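Local coordinates for RimK domain protein ATP-grasp (Sphaerobacter thermophilus, PDB 5I47) that is probably an ATP-binding ligase of the ATP-grasp superfamily, related to RimK and perhaps acting in lysine biosynthesis, at residues 56-61 with 255-260; 186-191 with 230-235. One frame throughout, in Å; residues are numbered along the deposited sequence.

Interaction 1: 56-61 with 255-260; sequences LDRGEA and VDFRSL
Arg58 and Val255 bring the two backbones closest, their CA atoms 5.9 Å apart, where the chain leaving strand 54-57 passes the loop that leads into helix 258-262. No strand pairing joins them; the contact is an arginine reaching from the parallel sheet of the pre-ATP-grasp domain to a carbonyl of the ATP-grasp domain. An Asx turn shapes the exit of the strand: Asp57 OD1 accepts from Gly59 N at 2.9 Å, the donor nearly in line with the C-O bond, and the same oxygen pairs with Arg65. The Arg58 side chain is bent twice, at chi2 (-73°), which places CD, and at chi3, which places NE. Its guanidinium reaches the 255-260 loop, where NH2 gives a hydrogen bond to Val255 O of 2.7 Å; the acceptor lies close to the guanidinium plane, and the hydrogen bond is noticeably bent, with an N-H...O angle of 142°. NH1 bonds to Leu254 O, so neighbouring carbonyls are gripped by the two terminal nitrogens, while NE forms a salt bridge with Glu18, which would help balance the buried charge. Phe257, at the N-cap position of the helix, sets CE2 over one guanidinium face, offset toward the rim; the two planes stand 56° apart, so this is no flat stack. An alanine in place of this arginine would probably leave Val255 O and Leu254 O without these donors, take a charged mate from Glu18 and open a gap beside the Phe257 ring. Val255 packs its CG2 against the backbone of the other segment, 3.8 Å from Gly59 O.

Interaction 2: 186-191 with 230-235; sequences AGRSLA and LGTGTY
Gly187 N donates to Gly233 O at 2.7 Å, and Gly233 N returns a bond of 2.9 Å to Gly187 O, so the two glycines form an antiparallel hydrogen-bonded pair with CA atoms 4.3 Å apart. The bonds differ in their geometry: Gly187 N stands well above the carbonyl plane of Gly233, 50° out of it, whereas Gly233 N is tilted far less from that of Gly187. Next along, Ala186 and Thr234 make a non-hydrogen-bonded pair with their CB atoms on one face of the sheet. Gly187 has positive phi, and a CB there would press against the carbonyl oxygen of Ala186; a CB on Gly233 would be crowded by the Tyr235 ring.

Thr232 covers the end of the ladder. Its CB comes to 3.2 Å from Gly187 O, and CG2, anti to the carbonyl carbon, reaches across to Arg188 CA at 4.1 Å. Thr234 brings CG2 to 4.0 Å from Gly187 N. Within 230-235, the Tyr235 hydroxyl donates to Gly231 O at 2.7 Å, nearly in line with the C=O bond, and ties the residue just after helix 216-230 to the start of strand 235-241. The pairing thus closes the end of the β-hairpin 180-187/190-196 against the chain entering strand 235-241. Ala186 and Thr234 face helix 267-275 through Val267 and Ile271, while Tyr235 packs against Ile226 and Ile227 of helix 216-230.

In the fold
From the N terminus, the chain lays down strands 6-10, 31-35 and 54-57, leaves the last at the first half of interaction 1, and adds 79-80 to that parallel sheet afterwards. It then builds the sheet containing strands 109-112 and 129-133 before entering the five-stranded antiparallel sheet, where 186-191 provides the first half of interaction 2. Residues 230-235 close that shorter loop, around the rest of strand 190-196, strand 209-211 and helix 216-230. After strand 246-253, residues 255-260 close the longer loop of interaction 1, with interaction 2 nested inside it. The two meet directly, Leu260 CD2 3.6 Å from Ala191 O. Interaction 1 joins two domains; interaction 2 pairs the end of strand 180-187 with the chain leading into strand 235-241, within one.

Interaction 1: 56-61 with 255-260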
ATOM      1  N   LEU B  56     -10.965  -0.032  18.164  1.00 28.86           N
ATOM      2  CA  LEU B  56     -10.154   1.179  18.224  1.00 29.88           C
ATOM      3  C   LEU B  56      -8.695   0.775  18.072  1.00 36.40           C
ATOM      4  O   LEU B  56      -8.133   0.124  18.959  1.00 42.50           O
ATOM      5  CB  LEU B  56     -10.392   1.937  19.529  1.00 31.29           C
ATOM      6  CG  LEU B  56      -9.537   3.175  19.809  1.00 32.68           C
ATOM      7  CD1 LEU B  56      -9.708   4.218  18.720  1.00 29.75           C
ATOM      8  CD2 LEU B  56      -9.899   3.753  21.165  1.00 34.60           C
ATOM      9  N   ASP B  57      -8.086   1.146  16.950  1.00 34.86           N
ATOM     10  CA  ASP B  57      -6.701   0.771  16.687  1.00 34.13           C
ATOM     11  C   ASP B  57      -5.783   1.639  17.534  1.00 37.14           C
ATOM     12  O   ASP B  57      -5.696   2.855  17.326  1.00 37.11           O
ATOM     13  CB  ASP B  57      -6.381   0.912  15.202  1.00 30.51           C
ATOM     14  CG  ASP B  57      -5.096   0.204  14.814  1.00 29.37           C
ATOM     15  OD1 ASP B  57      -4.171   0.130  15.645  1.00 31.24           O
ATOM     16  OD2 ASP B  57      -5.012  -0.284  13.672  1.00 34.29           O
ATOM     17  N   ARG B  58      -5.096   1.013  18.488  1.00 39.34           N
ATOM     18  CA  ARG B  58      -4.177   1.693  19.387  1.00 41.19           C
ATOM     19  C   ARG B  58      -2.722   1.501  18.980  1.00 39.36           C
ATOM     20  O   ARG B  58      -1.819   1.743  19.789  1.00 40.51           O
ATOM     21  CB  ARG B  58      -4.395   1.209  20.822  1.00 40.42           C
ATOM     22  CG  ARG B  58      -5.796   1.456  21.354  1.00 37.69           C
ATOM     23  CD  ARG B  58      -6.016   2.927  21.639  1.00 37.86           C
ATOM     24  NE  ARG B  58      -4.895   3.482  22.388  1.00 40.59           N
ATOM     25  CZ  ARG B  58      -4.158   4.510  21.984  1.00 44.34           C
ATOM     26  NH1 ARG B  58      -4.436   5.121  20.842  1.00 45.97           N
ATOM     27  NH2 ARG B  58      -3.150   4.937  22.734  1.00 46.99           N
ATOM     28  N   GLY B  59      -2.476   1.069  17.745  1.00 36.40           N
ATOM     29  CA  GLY B  59      -1.140   0.809  17.265  1.00 32.68           C
ATOM     30  C   GLY B  59      -0.651   1.874  16.294  1.00 29.79           C
ATOM     31  O   GLY B  59      -1.398   2.737  15.831  1.00 25.89           O
ATOM     32  N   GLU B  60       0.648   1.800  16.009  1.00 30.37           N
ATOM     33  CA  GLU B  60       1.266   2.659  15.009  1.00 31.97           C
ATOM     34  C   GLU B  60       0.621   2.420  13.647  1.00 32.30           C
ATOM     35  O   GLU B  60       0.317   1.283  13.276  1.00 33.13           O
ATOM     36  CB  GLU B  60       2.773   2.381  14.950  1.00 35.35           C
ATOM     37  CG  GLU B  60       3.574   3.274  14.013  1.00 42.76           C
ATOM     38  CD  GLU B  60       4.899   2.645  13.592  1.00 53.56           C
ATOM     39  OE1 GLU B  60       5.124   1.448  13.893  1.00 57.60           O
ATOM     40  OE2 GLU B  60       5.718   3.341  12.950  1.00 56.30           O
ATOM     41  N   ALA B  61       0.395   3.499  12.906  1.00 30.80           N
ATOM     42  CA  ALA B  61      -0.276   3.391  11.618  1.00 30.31           C
ATOM     43  C   ALA B  61       0.654   2.759  10.591  1.00 30.97           C
ATOM     44  O   ALA B  61       1.722   3.302  10.297  1.00 36.01           O
ATOM     45  CB  ALA B  61      -0.732   4.767  11.148  1.00 29.65           C
ATOM     46  N   VAL B 255      -1.412   7.649  19.425  1.00 37.60           N
ATOM     47  CA  VAL B 255      -0.945   6.585  20.307  1.00 36.48           C
ATOM     48  C   VAL B 255      -0.613   7.121  21.691  1.00 41.77           C
ATOM     49  O   VAL B 255      -0.995   6.532  22.705  1.00 38.64           O
ATOM     50  CB  VAL B 255       0.267   5.868  19.675  1.00 32.04           C
ATOM     51  CG1 VAL B 255       0.843   4.853  20.641  1.00 30.62           C
ATOM     52  CG2 VAL B 255      -0.133   5.191  18.371  1.00 28.08           C
ATOM     53  N   ASP B 256       0.096   8.247  21.754  1.00 51.45           N
ATOM     54  CA  ASP B 256       0.494   8.863  23.015  1.00 56.49           C
ATOM     55  C   ASP B 256      -0.380  10.086  23.268  1.00 56.04           C
ATOM     56  O   ASP B 256      -0.192  11.130  22.636  1.00 55.96           O
ATOM     57  CB  ASP B 256       1.969   9.262  22.991  1.00 63.67           C
ATOM     58  CG  ASP B 256       2.843   8.231  22.311  1.00 74.66           C
ATOM     59  OD1 ASP B 256       2.678   7.024  22.594  1.00 78.39           O
ATOM     60  OD2 ASP B 256       3.693   8.632  21.486  1.00 78.41           O
ATOM     61  N   PHE B 257      -1.336   9.962  24.187  1.00 54.85           N
ATOM     62  CA  PHE B 257      -2.017  11.124  24.745  1.00 53.08           C
ATOM     63  C   PHE B 257      -1.845  11.170  26.260  1.00 58.59           C
ATOM     64  O   PHE B 257      -2.710  11.666  26.984  1.00 61.45           O
ATOM     65  CB  PHE B 257      -3.493  11.161  24.345  1.00 43.42           C
ATOM     66  CG  PHE B 257      -4.275   9.928  24.708  1.00 40.47           C
ATOM     67  CD1 PHE B 257      -4.947   9.847  25.918  1.00 42.75           C
ATOM     68  CD2 PHE B 257      -4.381   8.873  23.818  1.00 37.47           C
ATOM     69  CE1 PHE B 257      -5.687   8.725  26.242  1.00 42.54           C
ATOM     70  CE2 PHE B 257      -5.116   7.746  24.138  1.00 35.55           C
ATOM     71  CZ  PHE B 257      -5.771   7.674  25.350  1.00 40.29           C
ATOM     72  N   ARG B 258      -0.705  10.659  26.734  1.00 60.24           N
ATOM     73  CA  ARG B 258      -0.391  10.665  28.160  1.00 56.03           C
ATOM     74  C   ARG B 258      -0.240  12.087  28.685  1.00 53.73           C
ATOM     75  O   ARG B 258      -0.894  12.477  29.659  1.00 52.38           O
ATOM     76  CB  ARG B 258       0.896   9.873  28.395  1.00 55.41           C
ATOM     77  CG  ARG B 258       0.935   9.043  29.660  1.00 59.14           C
ATOM     78  CD  ARG B 258       2.293   8.369  29.799  1.00 61.84           C
ATOM     79  NE  ARG B 258       2.660   7.622  28.599  1.00 64.61           N
ATOM     80  CZ  ARG B 258       2.760   6.298  28.537  1.00 67.72           C
ATOM     81  NH1 ARG B 258       2.533   5.560  29.613  1.00 68.52           N
ATOM     82  NH2 ARG B 258       3.100   5.710  27.399  1.00 69.92           N
ATOM     83  N   SER B 259       0.628  12.874  28.043  1.00 53.49           N
ATOM     84  CA  SER B 259       0.916  14.225  28.515  1.00 55.62           C
ATOM     85  C   SER B 259      -0.332  15.099  28.513  1.00 59.36           C
ATOM     86  O   SER B 259      -0.562  15.865  29.456  1.00 62.20           O
ATOM     87  CB  SER B 259       2.008  14.853  27.648  1.00 58.78           C
ATOM     88  OG  SER B 259       2.126  16.243  27.901  1.00 63.06           O
ATOM     89  N   LEU B 260      -1.149  14.999  27.463  1.00 58.55           N
ATOM     90  CA  LEU B 260      -2.324  15.860  27.366  1.00 54.61           C
ATOM     91  C   LEU B 260      -3.370  15.487  28.410  1.00 50.62           C
ATOM     92  O   LEU B 260      -4.018  16.367  28.984  1.00 49.88           O
ATOM     93  CB  LEU B 260      -2.910  15.792  25.957  1.00 56.34           C
ATOM     94  CG  LEU B 260      -3.891  16.912  25.607  1.00 60.39           C
ATOM     95  CD1 LEU B 260      -3.222  18.271  25.750  1.00 60.97           C
ATOM     96  CD2 LEU B 260      -4.451  16.732  24.202  1.00 60.99           C
TER

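Interaction 2: 186-191 with 230-235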
ATOM      1  N   ALA B 186      -8.711  14.390  18.802  1.00 32.98           N
ATOM      2  CA  ALA B 186      -9.288  13.282  19.557  1.00 37.24           C
ATOM      3  C   ALA B 186     -10.735  13.079  19.120  1.00 40.05           C
ATOM      4  O   ALA B 186     -11.685  13.316  19.869  1.00 41.25           O
ATOM      5  CB  ALA B 186      -9.183  13.547  21.065  1.00 39.12           C
ATOM      6  N   GLY B 187     -10.894  12.629  17.880  1.00 42.70           N
ATOM      7  CA  GLY B 187     -12.210  12.402  17.324  1.00 40.07           C
ATOM      8  C   GLY B 187     -12.695  13.554  16.472  1.00 38.31           C
ATOM      9  O   GLY B 187     -12.296  13.702  15.314  1.00 37.91           O
ATOM     10  N   ARG B 188     -13.536  14.398  17.059  1.00 42.24           N
ATOM     11  CA  ARG B 188     -14.267  15.416  16.321  1.00 39.65           C
ATOM     12  C   ARG B 188     -13.634  16.799  16.392  1.00 37.65           C
ATOM     13  O   ARG B 188     -13.912  17.631  15.522  1.00 37.63           O
ATOM     14  CB  ARG B 188     -15.702  15.489  16.852  1.00 46.27           C
ATOM     15  CG  ARG B 188     -16.718  16.054  15.896  1.00 56.17           C
ATOM     16  CD  ARG B 188     -18.121  15.713  16.376  1.00 60.43           C
ATOM     17  NE  ARG B 188     -18.356  14.271  16.368  1.00 60.69           N
ATOM     18  CZ  ARG B 188     -18.771  13.592  15.303  1.00 62.15           C
ATOM     19  NH1 ARG B 188     -18.963  12.281  15.379  1.00 63.42           N
ATOM     20  NH2 ARG B 188     -18.992  14.226  14.156  1.00 59.80           N
ATOM     21  N   SER B 189     -12.791  17.065  17.389  1.00 36.23           N
ATOM     22  CA  SER B 189     -12.253  18.401  17.602  1.00 38.01           C
ATOM     23  C   SER B 189     -10.795  18.319  18.032  1.00 32.35           C
ATOM     24  O   SER B 189     -10.282  17.257  18.391  1.00 30.90           O
ATOM     25  CB  SER B 189     -13.059  19.169  18.660  1.00 42.90           C
ATOM     26  OG  SER B 189     -14.446  19.131  18.379  1.00 49.31           O
ATOM     27  N   LEU B 190     -10.137  19.473  17.996  1.00 29.01           N
ATOM     28  CA  LEU B 190      -8.767  19.618  18.474  1.00 30.53           C
ATOM     29  C   LEU B 190      -8.748  19.495  19.993  1.00 36.46           C
ATOM     30  O   LEU B 190      -9.286  20.353  20.698  1.00 46.24           O
ATOM     31  CB  LEU B 190      -8.208  20.965  18.028  1.00 30.80           C
ATOM     32  CG  LEU B 190      -6.796  21.334  18.469  1.00 38.00           C
ATOM     33  CD1 LEU B 190      -5.780  20.387  17.845  1.00 42.21           C
ATOM     34  CD2 LEU B 190      -6.495  22.777  18.096  1.00 38.93           C
ATOM     35  N   ALA B 191      -8.135  18.428  20.503  1.00 36.22           N
ATOM     36  CA  ALA B 191      -8.054  18.226  21.944  1.00 36.64           C
ATOM     37  C   ALA B 191      -6.968  19.069  22.594  1.00 41.09           C
ATOM     38  O   ALA B 191      -7.017  19.294  23.809  1.00 46.53           O
ATOM     39  CB  ALA B 191      -7.808  16.750  22.260  1.00 32.89           C
ATOM     40  N   LEU B 230      -9.424  16.284   5.809  1.00 32.39           N
ATOM     41  CA  LEU B 230      -8.901  14.937   6.006  1.00 31.45           C
ATOM     42  C   LEU B 230      -9.889  14.039   6.742  1.00 30.46           C
ATOM     43  O   LEU B 230      -9.887  12.823   6.527  1.00 36.67           O
ATOM     44  CB  LEU B 230      -7.573  15.009   6.759  1.00 35.99           C
ATOM     45  CG  LEU B 230      -6.793  13.735   7.066  1.00 43.13           C
ATOM     46  CD1 LEU B 230      -5.309  13.993   6.899  1.00 46.67           C
ATOM     47  CD2 LEU B 230      -7.097  13.251   8.472  1.00 43.13           C
ATOM     48  N   GLY B 231     -10.723  14.597   7.604  1.00 29.23           N
ATOM     49  CA  GLY B 231     -11.748  13.836   8.283  1.00 22.15           C
ATOM     50  C   GLY B 231     -11.506  13.756   9.784  1.00 25.26           C
ATOM     51  O   GLY B 231     -10.420  14.049  10.293  1.00 26.86           O
ATOM     52  N   THR B 232     -12.551  13.353  10.496  1.00 28.50           N
ATOM     53  CA  THR B 232     -12.469  13.134  11.929  1.00 25.93           C
ATOM     54  C   THR B 232     -11.720  11.835  12.228  1.00 32.16           C
ATOM     55  O   THR B 232     -11.652  10.921  11.403  1.00 36.45           O
ATOM     56  CB  THR B 232     -13.868  13.081  12.541  1.00 24.75           C
ATOM     57  OG1 THR B 232     -14.625  12.031  11.921  1.00 18.84           O
ATOM     58  CG2 THR B 232     -14.589  14.409  12.339  1.00 27.44           C
ATOM     59  N   GLY B 233     -11.167  11.760  13.429  1.00 32.22           N
ATOM     60  CA  GLY B 233     -10.465  10.571  13.861  1.00 31.13           C
ATOM     61  C   GLY B 233      -9.606  10.866  15.072  1.00 33.61           C
ATOM     62  O   GLY B 233      -9.636  11.959  15.641  1.00 27.25           O
ATOM     63  N   THR B 234      -8.831   9.857  15.456  1.00 34.89           N
ATOM     64  CA  THR B 234      -7.888   9.961  16.566  1.00 33.66           C
ATOM     65  C   THR B 234      -6.484   9.965  15.972  1.00 28.64           C
ATOM     66  O   THR B 234      -5.937   8.907  15.649  1.00 28.91           O
ATOM     67  CB  THR B 234      -8.085   8.817  17.559  1.00 35.43           C
ATOM     68  OG1 THR B 234      -8.130   7.572  16.854  1.00 38.30           O
ATOM     69  CG2 THR B 234      -9.386   8.996  18.315  1.00 34.14           C
ATOM     70  N   TYR B 235      -5.907  11.156  15.813  1.00 24.38           N
ATOM     71  CA  TYR B 235      -4.606  11.275  15.172  1.00 26.26           C
ATOM     72  C   TYR B 235      -3.904  12.539  15.648  1.00 25.07           C
ATOM     73  O   TYR B 235      -4.490  13.385  16.325  1.00 30.29           O
ATOM     74  CB  TYR B 235      -4.727  11.256  13.639  1.00 28.40           C
ATOM     75  CG  TYR B 235      -5.642  12.296  13.009  1.00 30.47           C
ATOM     76  CD1 TYR B 235      -5.201  13.596  12.774  1.00 28.81           C
ATOM     77  CD2 TYR B 235      -6.931  11.962  12.605  1.00 31.84           C
ATOM     78  CE1 TYR B 235      -6.028  14.539  12.179  1.00 29.12           C
ATOM     79  CE2 TYR B 235      -7.763  12.895  12.009  1.00 31.98           C
ATOM     80  CZ  TYR B 235      -7.307  14.184  11.799  1.00 30.61           C
ATOM     81  OH  TYR B 235      -8.136  15.116  11.203  1.00 25.12           O
TER